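Local coordinates for protein elastinolytic metalloprotease (Pseudoalteromonas sp. CF6-2, PDB 6IK4) that probably cleaves peptide bonds as a zinc-dependent M23-family metalloendopeptidase, here represented by its zinc-binding catalytic part, at residues Ser32-Asn37 / His118-Leu123; Tyr14-Gly19 / Trp168-Arg173; Pro47-Ala52 / Gly98-Ser103. All blocks are in the same frame, centred on the assembly; numbering follows the deposited sequence.

Interaction 1. Residues Ser32-Asn37 / His118-Leu123; sequences SLDFNN and HVHFTL. With ZN (zinc ion), chain B.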
loop_
_atom_site.group_PDB
_atom_site.type_symbol
_atom_site.label_atom_id
_atom_site.label_comp_id
_atom_site.label_asym_id
_atom_site.label_seq_id
_atom_site.Cartn_x
_atom_site.Cartn_y
_atom_site.Cartn_z
ATOM N N SER A 32 6.837 2.564 -2.734
ATOM C CA SER A 32 6.051 1.570 -2.025
ATOM C C SER A 32 6.093 1.796 -0.516
ATOM O O SER A 32 7.052 2.354 0.023
ATOM C CB SER A 32 6.561 0.153 -2.340
ATOM O OG SER A 32 6.562 -0.100 -3.740
ATOM N N LEU A 33 5.039 1.328 0.154
ATOM C CA LEU A 33 4.918 1.332 1.608
ATOM C C LEU A 33 4.382 -0.018 2.044
ATOM O O LEU A 33 3.561 -0.615 1.344
ATOM C CB LEU A 33 3.964 2.442 2.092
ATOM C CG LEU A 33 4.411 3.877 1.819
ATOM C CD1 LEU A 33 3.210 4.822 1.868
ATOM C CD2 LEU A 33 5.478 4.309 2.835
ATOM N N ASP A 34 4.846 -0.506 3.196
ATOM C CA ASP A 34 4.298 -1.716 3.798
ATOM C C ASP A 34 3.348 -1.314 4.927
ATOM O O ASP A 34 3.763 -0.643 5.876
ATOM C CB ASP A 34 5.417 -2.621 4.319
ATOM C CG ASP A 34 6.309 -3.128 3.203
ATOM O OD1 ASP A 34 5.839 -3.169 2.056
ATOM O OD2 ASP A 34 7.470 -3.495 3.467
ATOM N N PHE A 35 2.073 -1.695 4.803
ATOM C CA PHE A 35 1.035 -1.376 5.782
ATOM C C PHE A 35 0.612 -2.629 6.541
ATOM O O PHE A 35 0.447 -3.694 5.939
ATOM C CB PHE A 35 -0.231 -0.819 5.121
ATOM C CG PHE A 35 -0.060 0.504 4.432
ATOM C CD1 PHE A 35 0.611 1.551 5.042
ATOM C CD2 PHE A 35 -0.597 0.697 3.175
ATOM C CE1 PHE A 35 0.734 2.771 4.415
ATOM C CE2 PHE A 35 -0.469 1.909 2.526
ATOM C CZ PHE A 35 0.192 2.954 3.143
ATOM N N ASN A 36 0.369 -2.493 7.848
ATOM C CA ASN A 36 -0.256 -3.588 8.590
ATOM C C ASN A 36 -1.030 -3.011 9.768
ATOM O O ASN A 36 -0.714 -1.925 10.257
ATOM C CB ASN A 36 0.782 -4.620 9.051
ATOM C CG ASN A 36 1.503 -4.210 10.338
ATOM O OD1 ASN A 36 1.077 -4.562 11.438
ATOM N ND2 ASN A 36 2.606 -3.476 10.201
ATOM N N ASN A 37 -2.058 -3.733 10.221
ATOM C CA ASN A 37 -2.889 -3.211 11.302
ATOM C C ASN A 37 -2.512 -3.772 12.666
ATOM O O ASN A 37 -3.273 -3.598 13.620
ATOM C CB ASN A 37 -4.376 -3.474 11.022
ATOM C CG ASN A 37 -4.791 -4.911 11.299
ATOM O OD1 ASN A 37 -3.967 -5.830 11.321
ATOM N ND2 ASN A 37 -6.100 -5.113 11.493
ATOM N N HIS A 118 1.572 -8.269 5.972
ATOM C CA HIS A 118 1.389 -6.869 5.616
ATOM C C HIS A 118 0.999 -6.831 4.145
ATOM O O HIS A 118 1.144 -7.820 3.425
ATOM C CB HIS A 118 2.659 -6.050 5.852
ATOM C CG HIS A 118 3.782 -6.405 4.925
ATOM N ND1 HIS A 118 4.609 -7.489 5.138
ATOM C CD2 HIS A 118 4.222 -5.815 3.789
ATOM C CE1 HIS A 118 5.510 -7.550 4.172
ATOM N NE2 HIS A 118 5.295 -6.546 3.340
ATOM N N VAL A 119 0.523 -5.677 3.692
ATOM C CA VAL A 119 0.364 -5.438 2.255
ATOM C C VAL A 119 1.494 -4.528 1.790
ATOM O O VAL A 119 1.816 -3.533 2.450
ATOM C CB VAL A 119 -1.016 -4.838 1.922
ATOM C CG1 VAL A 119 -1.277 -3.554 2.711
ATOM C CG2 VAL A 119 -1.123 -4.567 0.409
ATOM N N HIS A 120 2.140 -4.913 0.692
ATOM C CA HIS A 120 3.132 -4.099 0.006
ATOM C C HIS A 120 2.366 -3.252 -1.000
ATOM O O HIS A 120 1.832 -3.781 -1.976
ATOM C CB HIS A 120 4.163 -5.013 -0.666
ATOM C CG HIS A 120 5.114 -4.322 -1.599
ATOM N ND1 HIS A 120 6.260 -3.694 -1.165
ATOM C CD2 HIS A 120 5.121 -4.226 -2.950
ATOM C CE1 HIS A 120 6.922 -3.219 -2.207
ATOM N NE2 HIS A 120 6.251 -3.527 -3.303
ATOM N N PHE A 121 2.295 -1.949 -0.745
ATOM C CA PHE A 121 1.461 -1.005 -1.492
ATOM C C PHE A 121 2.344 -0.129 -2.376
ATOM O O PHE A 121 3.273 0.502 -1.873
ATOM C CB PHE A 121 0.673 -0.164 -0.482
ATOM C CG PHE A 121 -0.134 0.964 -1.074
ATOM C CD1 PHE A 121 -1.420 0.746 -1.545
ATOM C CD2 PHE A 121 0.365 2.259 -1.069
ATOM C CE1 PHE A 121 -2.181 1.798 -2.055
ATOM C CE2 PHE A 121 -0.384 3.313 -1.581
ATOM C CZ PHE A 121 -1.657 3.079 -2.067
ATOM N N THR A 122 2.038 -0.052 -3.681
ATOM C CA THR A 122 2.915 0.610 -4.649
ATOM C C THR A 122 2.119 1.575 -5.519
ATOM O O THR A 122 1.029 1.232 -5.982
ATOM C CB THR A 122 3.619 -0.416 -5.568
ATOM O OG1 THR A 122 4.335 -1.373 -4.775
ATOM C CG2 THR A 122 4.577 0.275 -6.604
ATOM N N LEU A 123 2.683 2.764 -5.759
ATOM C CA LEU A 123 2.112 3.748 -6.680
ATOM C C LEU A 123 2.790 3.642 -8.043
ATOM O O LEU A 123 4.026 3.617 -8.131
ATOM C CB LEU A 123 2.275 5.172 -6.140
ATOM C CG LEU A 123 1.714 6.294 -7.033
ATOM C CD1 LEU A 123 0.181 6.205 -7.123
ATOM C CD2 LEU A 123 2.144 7.687 -6.536
HETATM ZN ZN ZN B . 7.232 -3.527 0.628
#

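Interaction 2. Residues Tyr14-Gly19 / Trp168-Arg173; sequences YWYSGG and WRPLYR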
loop_
_atom_site.group_PDB
_atom_site.type_symbol
_atom_site.label_atom_id
_atom_site.label_comp_id
_atom_site.label_asym_id
_atom_site.label_seq_id
_atom_site.Cartn_x
_atom_site.Cartn_y
_atom_site.Cartn_z
ATOM N N TYR A 14 -6.749 3.420 12.483
ATOM C CA TYR A 14 -5.320 3.533 12.197
ATOM C C TYR A 14 -4.725 2.166 11.893
ATOM O O TYR A 14 -5.128 1.157 12.482
ATOM C CB TYR A 14 -4.553 4.175 13.351
ATOM C CG TYR A 14 -4.460 3.299 14.587
ATOM C CD1 TYR A 14 -3.434 2.363 14.734
ATOM C CD2 TYR A 14 -5.402 3.402 15.608
ATOM C CE1 TYR A 14 -3.349 1.553 15.866
ATOM C CE2 TYR A 14 -5.322 2.600 16.741
ATOM C CZ TYR A 14 -4.290 1.685 16.862
ATOM O OH TYR A 14 -4.208 0.883 17.976
ATOM N N TRP A 15 -3.809 2.138 10.927
ATOM C CA TRP A 15 -2.857 1.058 10.724
ATOM C C TRP A 15 -1.462 1.642 10.933
ATOM O O TRP A 15 -1.313 2.793 11.371
ATOM C CB TRP A 15 -2.983 0.444 9.329
ATOM C CG TRP A 15 -4.219 -0.370 9.036
ATOM C CD1 TRP A 15 -5.402 -0.379 9.721
ATOM C CD2 TRP A 15 -4.376 -1.287 7.946
ATOM N NE1 TRP A 15 -6.295 -1.250 9.114
ATOM C CE2 TRP A 15 -5.682 -1.820 8.026
ATOM C CE3 TRP A 15 -3.535 -1.706 6.910
ATOM C CZ2 TRP A 15 -6.163 -2.753 7.110
ATOM C CZ3 TRP A 15 -4.013 -2.626 5.995
ATOM C CH2 TRP A 15 -5.318 -3.147 6.106
ATOM N N TYR A 16 -0.442 0.845 10.609
ATOM C CA TYR A 16 0.955 1.252 10.709
ATOM C C TYR A 16 1.617 1.169 9.344
ATOM O O TYR A 16 1.312 0.278 8.549
ATOM C CB TYR A 16 1.748 0.361 11.663
ATOM C CG TYR A 16 1.172 0.272 13.049
ATOM C CD1 TYR A 16 1.506 1.213 14.021
ATOM C CD2 TYR A 16 0.326 -0.768 13.402
ATOM C CE1 TYR A 16 0.985 1.125 15.312
ATOM C CE2 TYR A 16 -0.192 -0.868 14.691
ATOM C CZ TYR A 16 0.138 0.078 15.631
ATOM O OH TYR A 16 -0.375 -0.024 16.906
ATOM N N SER A 17 2.558 2.079 9.096
ATOM C CA SER A 17 3.347 2.063 7.878
ATOM C C SER A 17 4.828 2.018 8.214
ATOM O O SER A 17 5.275 2.637 9.186
ATOM C CB SER A 17 3.074 3.298 7.001
ATOM O OG SER A 17 3.859 3.248 5.807
ATOM N N GLY A 18 5.588 1.304 7.383
ATOM C CA GLY A 18 7.031 1.420 7.368
ATOM C C GLY A 18 7.475 2.539 6.450
ATOM O O GLY A 18 6.670 3.315 5.931
ATOM N N GLY A 19 8.798 2.626 6.260
ATOM C CA GLY A 19 9.350 3.647 5.395
ATOM C C GLY A 19 9.165 3.342 3.919
ATOM O O GLY A 19 8.958 2.198 3.501
ATOM N N TRP A 168 5.813 3.258 11.801
ATOM C CA TRP A 168 5.581 2.414 12.971
ATOM C C TRP A 168 4.867 3.164 14.090
ATOM O O TRP A 168 5.012 2.826 15.266
ATOM C CB TRP A 168 6.894 1.791 13.475
ATOM C CG TRP A 168 7.652 1.217 12.337
ATOM C CD1 TRP A 168 8.915 1.544 11.930
ATOM C CD2 TRP A 168 7.154 0.276 11.388
ATOM N NE1 TRP A 168 9.234 0.846 10.792
ATOM C CE2 TRP A 168 8.170 0.058 10.442
ATOM C CE3 TRP A 168 5.939 -0.403 11.247
ATOM C CZ2 TRP A 168 8.025 -0.831 9.393
ATOM C CZ3 TRP A 168 5.786 -1.271 10.195
ATOM C CH2 TRP A 168 6.822 -1.477 9.278
ATOM N N ARG A 169 4.055 4.145 13.744
ATOM C CA ARG A 169 3.188 4.845 14.690
ATOM C C ARG A 169 1.751 4.865 14.133
ATOM O O ARG A 169 1.599 4.845 12.967
ATOM C CB ARG A 169 3.634 6.268 14.946
ATOM C CG ARG A 169 5.075 6.389 15.320
ATOM C CD ARG A 169 5.232 7.401 16.405
ATOM N NE ARG A 169 5.591 8.704 15.914
ATOM C CZ ARG A 169 6.154 9.641 16.684
ATOM N NH1 ARG A 169 6.487 10.834 16.191
ATOM N NH2 ARG A 169 6.373 9.417 17.976
ATOM N N PRO A 170 0.725 4.912 14.984
ATOM C CA PRO A 170 -0.653 4.903 14.482
ATOM C C PRO A 170 -0.876 5.970 13.424
ATOM O O PRO A 170 -0.710 7.170 13.671
ATOM C CB PRO A 170 -1.483 5.177 15.743
ATOM C CG PRO A 170 -0.631 4.650 16.858
ATOM C CD PRO A 170 0.775 4.955 16.459
ATOM N N LEU A 171 -1.238 5.522 12.235
ATOM C CA LEU A 171 -1.514 6.396 11.099
ATOM C C LEU A 171 -3.024 6.408 10.880
ATOM O O LEU A 171 -3.576 5.471 10.296
ATOM C CB LEU A 171 -0.763 5.902 9.862
ATOM C CG LEU A 171 -0.915 6.740 8.582
ATOM C CD1 LEU A 171 -0.385 8.153 8.787
ATOM C CD2 LEU A 171 -0.203 6.045 7.416
ATOM N N TYR A 172 -3.687 7.469 11.352
ATOM C CA TYR A 172 -5.141 7.554 11.294
ATOM C C TYR A 172 -5.602 8.047 9.937
ATOM O O TYR A 172 -5.080 9.039 9.419
ATOM C CB TYR A 172 -5.676 8.509 12.363
ATOM C CG TYR A 172 -5.717 7.918 13.735
ATOM C CD1 TYR A 172 -4.611 7.986 14.574
ATOM C CD2 TYR A 172 -6.862 7.287 14.202
ATOM C CE1 TYR A 172 -4.647 7.440 15.842
ATOM C CE2 TYR A 172 -6.900 6.730 15.460
ATOM C CZ TYR A 172 -5.797 6.817 16.276
ATOM O OH TYR A 172 -5.847 6.264 17.532
ATOM N N ARG A 173 -6.610 7.391 9.384
ATOM C CA ARG A 173 -7.256 7.985 8.235
ATOM C C ARG A 173 -8.203 9.071 8.732
ATOM O O ARG A 173 -8.028 10.230 8.352
ATOM C CB ARG A 173 -7.999 6.960 7.403
ATOM C CG ARG A 173 -8.643 7.627 6.176
ATOM C CD ARG A 173 -9.323 6.628 5.278
ATOM N NE ARG A 173 -10.130 7.280 4.247
ATOM C CZ ARG A 173 -11.016 6.632 3.500
ATOM N NH1 ARG A 173 -11.199 5.335 3.700
ATOM N NH2 ARG A 173 -11.725 7.278 2.572
HETATM O O HOH W 1 2.876 4.543 10.722
#

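Interaction 3. Residues Pro47-Ala52 / Gly98-Ser103; sequences PWVQAA and GRYANS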
loop_
_atom_site.group_PDB
_atom_site.type_symbol
_atom_site.label_atom_id
_atom_site.label_comp_id
_atom_site.label_asym_id
_atom_site.label_seq_id
_atom_site.Cartn_x
_atom_site.Cartn_y
_atom_site.Cartn_z
ATOM N N PRO A 47 -6.407 -8.333 8.219
ATOM C CA PRO A 47 -7.582 -7.566 7.795
ATOM C C PRO A 47 -7.773 -7.576 6.285
ATOM O O PRO A 47 -6.898 -7.972 5.515
ATOM C CB PRO A 47 -7.261 -6.148 8.278
ATOM C CG PRO A 47 -5.760 -6.081 8.141
ATOM C CD PRO A 47 -5.290 -7.447 8.598
ATOM N N TRP A 48 -8.947 -7.096 5.876
ATOM C CA TRP A 48 -9.209 -6.807 4.477
ATOM C C TRP A 48 -8.618 -5.451 4.113
ATOM O O TRP A 48 -8.538 -4.539 4.950
ATOM C CB TRP A 48 -10.715 -6.832 4.190
ATOM C CG TRP A 48 -11.311 -8.203 4.405
ATOM C CD1 TRP A 48 -11.701 -8.745 5.595
ATOM C CD2 TRP A 48 -11.538 -9.212 3.411
ATOM N NE1 TRP A 48 -12.164 -10.028 5.404
ATOM C CE2 TRP A 48 -12.077 -10.338 4.072
ATOM C CE3 TRP A 48 -11.337 -9.272 2.027
ATOM C CZ2 TRP A 48 -12.425 -11.511 3.392
ATOM C CZ3 TRP A 48 -11.678 -10.447 1.351
ATOM C CH2 TRP A 48 -12.221 -11.545 2.037
ATOM N N VAL A 49 -8.196 -5.332 2.852
ATOM C CA VAL A 49 -7.535 -4.140 2.320
ATOM C C VAL A 49 -8.508 -3.454 1.370
ATOM O O VAL A 49 -9.083 -4.111 0.492
ATOM C CB VAL A 49 -6.227 -4.511 1.594
ATOM C CG1 VAL A 49 -5.519 -3.267 1.061
ATOM C CG2 VAL A 49 -5.282 -5.283 2.523
ATOM N N GLN A 50 -8.698 -2.143 1.539
ATOM C CA GLN A 50 -9.624 -1.372 0.714
ATOM C C GLN A 50 -8.890 -0.723 -0.456
ATOM O O GLN A 50 -7.742 -0.295 -0.325
ATOM C CB GLN A 50 -10.312 -0.274 1.534
ATOM C CG GLN A 50 -11.167 -0.800 2.684
ATOM C CD GLN A 50 -11.656 0.302 3.598
ATOM O OE1 GLN A 50 -11.652 1.483 3.234
ATOM N NE2 GLN A 50 -12.082 -0.079 4.799
ATOM N N ALA A 51 -9.570 -0.637 -1.602
ATOM C CA ALA A 51 -9.024 0.110 -2.733
ATOM C C ALA A 51 -8.804 1.571 -2.345
ATOM O O ALA A 51 -9.722 2.240 -1.850
ATOM C CB ALA A 51 -9.968 0.025 -3.941
ATOM N N ALA A 52 -7.579 2.064 -2.582
ATOM C CA ALA A 52 -7.215 3.446 -2.269
ATOM C C ALA A 52 -7.925 4.458 -3.162
ATOM O O ALA A 52 -7.932 5.651 -2.834
ATOM C CB ALA A 52 -5.696 3.634 -2.405
ATOM N N GLY A 98 -9.479 -7.840 -0.994
ATOM C CA GLY A 98 -8.894 -9.075 -0.518
ATOM C C GLY A 98 -8.322 -8.813 0.861
ATOM O O GLY A 98 -8.457 -7.723 1.414
ATOM N N ARG A 99 -7.699 -9.841 1.418
ATOM C CA ARG A 99 -6.946 -9.688 2.662
ATOM C C ARG A 99 -5.462 -9.654 2.337
ATOM O O ARG A 99 -5.035 -10.156 1.298
ATOM C CB ARG A 99 -7.231 -10.843 3.636
ATOM C CG ARG A 99 -8.653 -10.897 4.148
ATOM C CD ARG A 99 -8.943 -12.192 4.917
ATOM N NE ARG A 99 -8.038 -12.403 6.047
ATOM C CZ ARG A 99 -8.032 -13.502 6.807
ATOM N NH1 ARG A 99 -8.887 -14.493 6.566
ATOM N NH2 ARG A 99 -7.177 -13.610 7.817
ATOM N N TYR A 100 -4.654 -9.064 3.223
ATOM C CA TYR A 100 -3.240 -9.376 3.090
ATOM C C TYR A 100 -3.009 -10.703 3.788
ATOM O O TYR A 100 -3.692 -11.033 4.760
ATOM C CB TYR A 100 -2.294 -8.269 3.587
ATOM C CG TYR A 100 -2.295 -7.787 5.026
ATOM C CD1 TYR A 100 -1.740 -8.548 6.056
ATOM C CD2 TYR A 100 -2.735 -6.501 5.329
ATOM C CE1 TYR A 100 -1.704 -8.064 7.367
ATOM C CE2 TYR A 100 -2.693 -6.009 6.619
ATOM C CZ TYR A 100 -2.173 -6.788 7.630
ATOM O OH TYR A 100 -2.144 -6.283 8.911
ATOM N N ALA A 101 -2.109 -11.496 3.217
ATOM C CA ALA A 101 -2.036 -12.916 3.524
ATOM C C ALA A 101 -1.567 -13.151 4.952
ATOM O O ALA A 101 -0.629 -12.509 5.426
ATOM C CB ALA A 101 -1.087 -13.608 2.552
ATOM N N ASN A 102 -2.228 -14.083 5.636
ATOM C CA ASN A 102 -1.796 -14.523 6.955
ATOM C C ASN A 102 -0.958 -15.797 6.892
ATOM O O ASN A 102 -0.614 -16.355 7.940
ATOM C CB ASN A 102 -3.010 -14.703 7.876
ATOM C CG ASN A 102 -3.715 -16.054 7.694
ATOM O OD1 ASN A 102 -3.568 -16.728 6.674
ATOM N ND2 ASN A 102 -4.491 -16.441 8.694
ATOM N N SER A 103 -0.604 -16.262 5.695
ATOM C CA SER A 103 0.287 -17.404 5.556
ATOM C C SER A 103 1.479 -17.024 4.688
ATOM O O SER A 103 1.347 -16.285 3.707
ATOM C CB SER A 103 -0.448 -18.631 4.989
ATOM O OG SER A 103 -0.565 -18.565 3.586
#

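Interaction 1. Residues Ser32-Asn37 / His118-Leu123
D34 and H120 sit opposite each other on adjacent antiparallel strands and bind the same zinc ion. D34 OD1 and H120 ND1 are each 2.0 Å from the zinc. H21 NE2 is a further ligand. The carboxylate and the H120 ring are turned 51° apart. H120 CG lies anti to the backbone N (chi1 170°), where the ring can reach the zinc. Zinc on ND1 and N23 OD1, hydrogen-bonded to NE2, together fix this ring. H118, two residues before H120, also packs against D34, with H118 CD2 3.5 Å from D34 CB. Its ND1 bonds to G116 O. H118 is predicted to be a catalytic proton donor or acceptor.

The backbone sets this spacing. L33 and F121 form a hydrogen-bonded pair, with F121 N to L33 O at 2.8 Å. F35 and V119 form the next, with F35 N to V119 O at 3.0 Å. S32 OG and T122 OG1 share a hydrogen bond of 2.8 Å on the zinc side. L33, F35, V119 and F121 point to the other face. There F35 CE2 meets F121 CD2 at 3.7 Å, the ring planes inclined by 41°. V119 CG1 packs on F35 CB at 3.8 Å, near the plane of the ring.

H118 and H120 form an HxH motif, of which only H120 binds the metal. With H21 and D34 it makes the M23 metallopeptidase zinc site.

Interaction 2. Residues Tyr14-Gly19 / Trp168-Arg173
Y14 and Y172 face each other as a non-hydrogen-bonded pair where the two chains run antiparallel, and W15 and L171 form the hydrogen-bonded pair next to them. L171 N donates to W15 O at 2.9 Å, nearly straight (163°), while the return bond from W15 N to L171 O is weak. Further along, W168 N bonds to S17 O at 2.7 Å. Between these direct bonds a water accepts from S17 N and lies 2.6 Å from R169 O, linking the two chains.

The Y14 side chain packs against P170 and Y172. Its CG stands between the backbone N and the carbonyl carbon (chi1 70°), which sets the ring beside both of them. Y14 CB lies over the centre of the Y172 ring, 3.8 Å from its centroid. The two tyrosines run side by side and point the same way, with ring planes 55° apart. P170 CB meets a face of the Y14 ring, 4.0 Å from its centroid, in a second CH-pi contact. The Y16 ring meets the backbone of R169 and P170 obliquely, and Y16 CE1 comes to 4.0 Å from P170 CD. W168 folds its indole back over the chain, so that S17 O lies over one ring face. S17 OG turns to G18 O at 2.8 Å, a bond within its own segment.

L171 points to the face opposite Y14 and Y172 and packs on F158 of strand 157-160. W15, on that same face, stacks on W9 and touches F35. Strand 14-17 is flanked by strand 32-36 on one edge, through backbone bonds of Y16 with N36 and G18 with D34, and by the C-terminal strand 171-172 on the other.

Interaction 3. Residues Pro47-Ala52 / Gly98-Ser103
The short strand 48-50 pairs with the end of strand 96-100 in the large antiparallel sheet of the M23 domain, and W48 and R99 meet at the junction. They form a non-hydrogen-bonded pair. The local strand directions are 113° apart, so the pairing is brief. V49 N donates to G98 O at 2.8 Å in a nearly straight bond (167°). The bond from Y100 N to P47 O is weak.

R99 CG lies over the W48 five-membered ring, 3.5 Å from its centroid, in a CH-pi contact. R99 CD lies 3.7 Å from W48 CE2. The chain bends at chi3 (57°), and R99 NH2 bonds to T46 OG1. The benzene side of the indole reaches G98, with W48 CE3 3.3 Å from G98 C.

P47 covers a face of the Y100 ring. P47 CD is 3.3 Å from Y100 CZ, and P47 CG is 3.4 Å from Y100 CE2. V49 CG2 meets the edge of the same ring, 4.0 Å from Y100 CD2. Y100 OH bonds to N37 N. The whole is a short, splayed antiparallel pairing of strands 48-50 and 96-100 within the M23 beta-sheet.

All three interactions belong to one large antiparallel sheet. Interaction 1 is the buried centre and holds the zinc; interactions 2 and 3 are partly buried, each about 10 Å from it and about 15 Å from each other, centre to centre. Strand 32-36 in interaction 1 pairs with strand 14-17 in interaction 2, with backbone bonds N36 to Y16 and D34 to G18. Interaction 3 reaches interaction 1 through Y100 OH, bonded to N37 N. W15 joins interactions 2 and 3 by packing on P47 and Y100. The chemistry changes with place: metal ligands and a regular backbone ladder at the centre, CH-pi contacts and fewer backbone bonds in the outer two.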